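Local coordinates for protein bacteriohemerythrin (PDB 4XPX) that binds oxygen reversibly at a non-haem di-iron centre and may store it or deliver it to oxygen-requiring enzymes, at residues 43-48 and 90-95. Residues are numbered along the deposited sequence; the frame is centred on the assembly and turned at random.
Sequences IGKQLD and LQKKFH
Both segments are alpha-helical. They run nearly antiparallel: the axes make 164° (signed crossing -164°) and approach to 11.4 Å. The register sets G44 against H95 (CA–CA 7.8 Å) and D48 against Q91 (CA–CA 7.6 Å).

The apolar layer centres on L47 and F94, both with chi1 t and CB directed across the interface. L47 CD2 lies 4.0 Å from F94 CD2, and L47 CD1 lies 4.1 Å from L90 CD2. I43 CG2 reaches F94 CE1 at 4.1 Å. F94 CE2 sits 3.5 Å from G44 CA; a CB on G44 would clash with this ring. V101, in the loop after helix 73-95, touches I43 and F94, and R40 makes a cation-pi contact with F94.

This is adjacent-helix packing in the hemerythrin four-helix bundle. It joins the start of helix 40-67 to the end of helix 73-95, away from the di-iron site.

The polar layer gathers on D48, chi1 m. D48 OD1 accepts hydrogen bonds from H95 NE2 (2.7 Å) and Q91 NE2 (3.0 Å). Q91 and H95 are both chi1 m, one turn apart, and their ends swing inward to D48. One water donates to D48 O (2.7 Å) and accepts from Q91 NE2 (3.0 Å).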
ATOM      1  N   ILE A  43      -9.951  14.870  -1.551  1.00  8.88           N
ATOM      2  CA  ILE A  43      -9.108  14.075  -0.695  1.00  9.07           C
ATOM      3  C   ILE A  43      -9.789  12.778  -0.349  1.00  8.75           C
ATOM      4  O   ILE A  43      -9.163  11.664  -0.431  1.00  9.42           O
ATOM      5  CB  ILE A  43      -8.723  14.860   0.580  1.00  9.26           C
ATOM      6  CG1 ILE A  43      -7.806  16.053   0.215  1.00 10.21           C
ATOM      7  CG2 ILE A  43      -8.076  13.957   1.622  1.00 11.17           C
ATOM      8  CD1 ILE A  43      -7.593  17.069   1.331  1.00 12.27           C
ATOM      9  N   GLY A  44     -11.042  12.828   0.074  1.00  9.62           N
ATOM     10  CA  GLY A  44     -11.736  11.625   0.453  1.00  9.73           C
ATOM     11  C   GLY A  44     -11.907  10.614  -0.642  1.00  8.78           C
ATOM     12  O   GLY A  44     -11.761   9.383  -0.396  1.00 10.04           O
ATOM     13  N   LYS A  45     -12.209  11.059  -1.814  1.00  9.27           N
ATOM     14  CA  LYS A  45     -12.393  10.149  -2.951  1.00  9.50           C
ATOM     15  C   LYS A  45     -11.088   9.454  -3.234  1.00  8.56           C
ATOM     16  O   LYS A  45     -11.067   8.197  -3.516  1.00  8.99           O
ATOM     17  CB  LYS A  45     -12.858  10.877  -4.208  1.00 10.79           C
ATOM     18  CG  LYS A  45     -14.266  11.401  -4.162  1.00 14.76           C
ATOM     19  CD  LYS A  45     -14.677  11.994  -5.512  1.00 19.60           C
ATOM     20  CE  LYS A  45     -15.987  12.778  -5.347  1.00 26.21           C
ATOM     21  NZ  LYS A  45     -17.183  11.967  -4.973  1.00 36.81           N
ATOM     22  N   GLN A  46      -9.963  10.145  -3.238  1.00  8.34           N
ATOM     23  CA  GLN A  46      -8.689   9.567  -3.567  1.00  8.65           C
ATOM     24  C   GLN A  46      -8.213   8.660  -2.418  1.00  8.20           C
ATOM     25  O   GLN A  46      -7.636   7.558  -2.688  1.00  8.77           O
ATOM     26  CB  GLN A  46      -7.662  10.631  -3.905  1.00  8.53           C
ATOM     27  CG  GLN A  46      -6.344  10.044  -4.437  1.00  9.97           C
ATOM     28  CD  GLN A  46      -6.513   9.319  -5.743  1.00  9.58           C
ATOM     29  OE1 GLN A  46      -7.417   9.671  -6.551  1.00 13.97           O
ATOM     30  NE2 GLN A  46      -5.643   8.359  -6.036  1.00 10.79           N
ATOM     31  N   LEU A  47      -8.473   9.055  -1.162  1.00  7.97           N
ATOM     32  CA  LEU A  47      -8.141   8.222  -0.033  1.00  8.32           C
ATOM     33  C   LEU A  47      -8.857   6.859  -0.155  1.00  7.92           C
ATOM     34  O   LEU A  47      -8.248   5.776   0.024  1.00  8.18           O
ATOM     35  CB  LEU A  47      -8.608   8.919   1.256  1.00  8.81           C
ATOM     36  CG  LEU A  47      -8.443   8.132   2.545  1.00  9.98           C
ATOM     37  CD1 LEU A  47      -7.004   7.963   2.898  1.00 13.15           C
ATOM     38  CD2 LEU A  47      -9.281   8.765   3.677  1.00 11.85           C
ATOM     39  N   ASP A  48     -10.149   6.933  -0.395  1.00  8.27           N
ATOM     40  CA  ASP A  48     -10.925   5.684  -0.461  1.00  8.74           C
ATOM     41  C   ASP A  48     -10.467   4.805  -1.626  1.00  7.61           C
ATOM     42  O   ASP A  48     -10.365   3.592  -1.474  1.00  8.12           O
ATOM     43  CB  ASP A  48     -12.393   5.979  -0.556  1.00  9.23           C
ATOM     44  CG  ASP A  48     -13.001   6.568   0.719  1.00 10.73           C
ATOM     45  OD1 ASP A  48     -12.409   6.544   1.782  1.00 12.31           O
ATOM     46  OD2 ASP A  48     -14.178   7.111   0.606  1.00 13.81           O
ATOM     47  N   LEU A  90      -8.295   5.354  10.051  1.00 10.26           N
ATOM     48  CA  LEU A  90      -8.174   6.660   9.447  1.00 11.10           C
ATOM     49  C   LEU A  90      -9.429   6.950   8.640  1.00  9.59           C
ATOM     50  O   LEU A  90      -9.938   8.117   8.750  1.00 10.72           O
ATOM     51  CB  LEU A  90      -6.952   6.675   8.517  1.00 12.31           C
ATOM     52  CG  LEU A  90      -6.875   7.859   7.632  1.00 14.77           C
ATOM     53  CD1 LEU A  90      -6.665   9.078   8.479  1.00 19.09           C
ATOM     54  CD2 LEU A  90      -5.659   7.675   6.716  1.00 16.60           C
ATOM     55  N   GLN A  91      -9.919   6.037   7.850  1.00  9.91           N
ATOM     56  CA  GLN A  91     -11.140   6.293   7.108  1.00  9.29           C
ATOM     57  C   GLN A  91     -12.279   6.589   8.051  1.00  9.25           C
ATOM     58  O   GLN A  91     -13.114   7.525   7.762  1.00 10.29           O
ATOM     59  CB  GLN A  91     -11.514   5.106   6.222  1.00 10.66           C
ATOM     60  CG  GLN A  91     -10.627   4.998   4.971  1.00 10.75           C
ATOM     61  CD  GLN A  91     -11.036   3.817   4.164  1.00 11.54           C
ATOM     62  OE1 GLN A  91     -10.954   2.671   4.702  1.00 17.87           O
ATOM     63  NE2 GLN A  91     -11.337   3.993   2.936  1.00 12.42           N
ATOM     64  N   LYS A  92     -12.434   5.849   9.115  1.00  9.75           N
ATOM     65  CA  LYS A  92     -13.546   6.087  10.036  1.00 10.41           C
ATOM     66  C   LYS A  92     -13.420   7.512  10.551  1.00  9.76           C
ATOM     67  O   LYS A  92     -14.444   8.264  10.580  1.00 11.60           O
ATOM     68  CB  LYS A  92     -13.515   5.071  11.154  1.00 13.26           C
ATOM     69  CG  LYS A  92     -14.029   3.633  10.617  1.00 17.56           C
ATOM     70  CD  LYS A  92     -13.669   2.530  11.630  1.00 23.12           C
ATOM     71  CE  LYS A  92     -13.742   1.236  10.928  1.00 16.41           C
ATOM     72  NZ  LYS A  92     -13.198   0.203  11.985  1.00 22.33           N
ATOM     73  N   LYS A  93     -12.300   7.908  11.024  1.00 10.56           N
ATOM     74  CA  LYS A  93     -12.138   9.248  11.604  1.00 10.76           C
ATOM     75  C   LYS A  93     -12.260  10.320  10.544  1.00  9.66           C
ATOM     76  O   LYS A  93     -12.961  11.368  10.806  1.00 10.87           O
ATOM     77  CB  LYS A  93     -10.830   9.390  12.380  1.00 12.42           C
ATOM     78  CG  LYS A  93     -10.803   8.556  13.598  1.00 16.17           C
ATOM     79  CD  LYS A  93      -9.385   8.445  14.081  1.00 23.78           C
ATOM     80  CE  LYS A  93      -9.177   8.004  15.527  1.00 29.89           C
ATOM     81  NZ  LYS A  93      -9.951   6.781  15.888  1.00 32.24           N
ATOM     82  N   PHE A  94     -11.712  10.136   9.350  1.00  9.04           N
ATOM     83  CA  PHE A  94     -11.800  11.132   8.311  1.00  9.06           C
ATOM     84  C   PHE A  94     -13.286  11.323   7.894  1.00  8.57           C
ATOM     85  O   PHE A  94     -13.766  12.461   7.782  1.00  9.33           O
ATOM     86  CB  PHE A  94     -10.954  10.705   7.110  1.00  9.56           C
ATOM     87  CG  PHE A  94     -11.134  11.631   5.946  1.00  9.76           C
ATOM     88  CD1 PHE A  94     -10.443  12.822   5.847  1.00 11.12           C
ATOM     89  CD2 PHE A  94     -12.043  11.339   4.949  1.00 11.40           C
ATOM     90  CE1 PHE A  94     -10.631  13.634   4.783  1.00 11.70           C
ATOM     91  CE2 PHE A  94     -12.282  12.179   3.881  1.00 11.90           C
ATOM     92  CZ  PHE A  94     -11.515  13.356   3.820  1.00 11.36           C
ATOM     93  N   HIS A  95     -13.976  10.210   7.665  1.00  8.85           N
ATOM     94  CA  HIS A  95     -15.338  10.288   7.226  1.00  9.19           C
ATOM     95  C   HIS A  95     -16.273  10.705   8.318  1.00 10.38           C
ATOM     96  O   HIS A  95     -17.426  11.186   7.978  1.00 14.87           O
ATOM     97  CB  HIS A  95     -15.801   9.030   6.520  1.00 10.01           C
ATOM     98  CG  HIS A  95     -15.107   8.795   5.212  1.00 10.58           C
ATOM     99  ND1 HIS A  95     -15.211   9.673   4.154  1.00 12.75           N
ATOM    100  CD2 HIS A  95     -14.327   7.745   4.781  1.00 12.32           C
ATOM    101  CE1 HIS A  95     -14.497   9.153   3.120  1.00 12.85           C
ATOM    102  NE2 HIS A  95     -13.958   7.998   3.479  1.00 13.06           N
TER
HETATM  103  O   HOH W   1     -11.957   2.442   0.449  1.00 11.88           O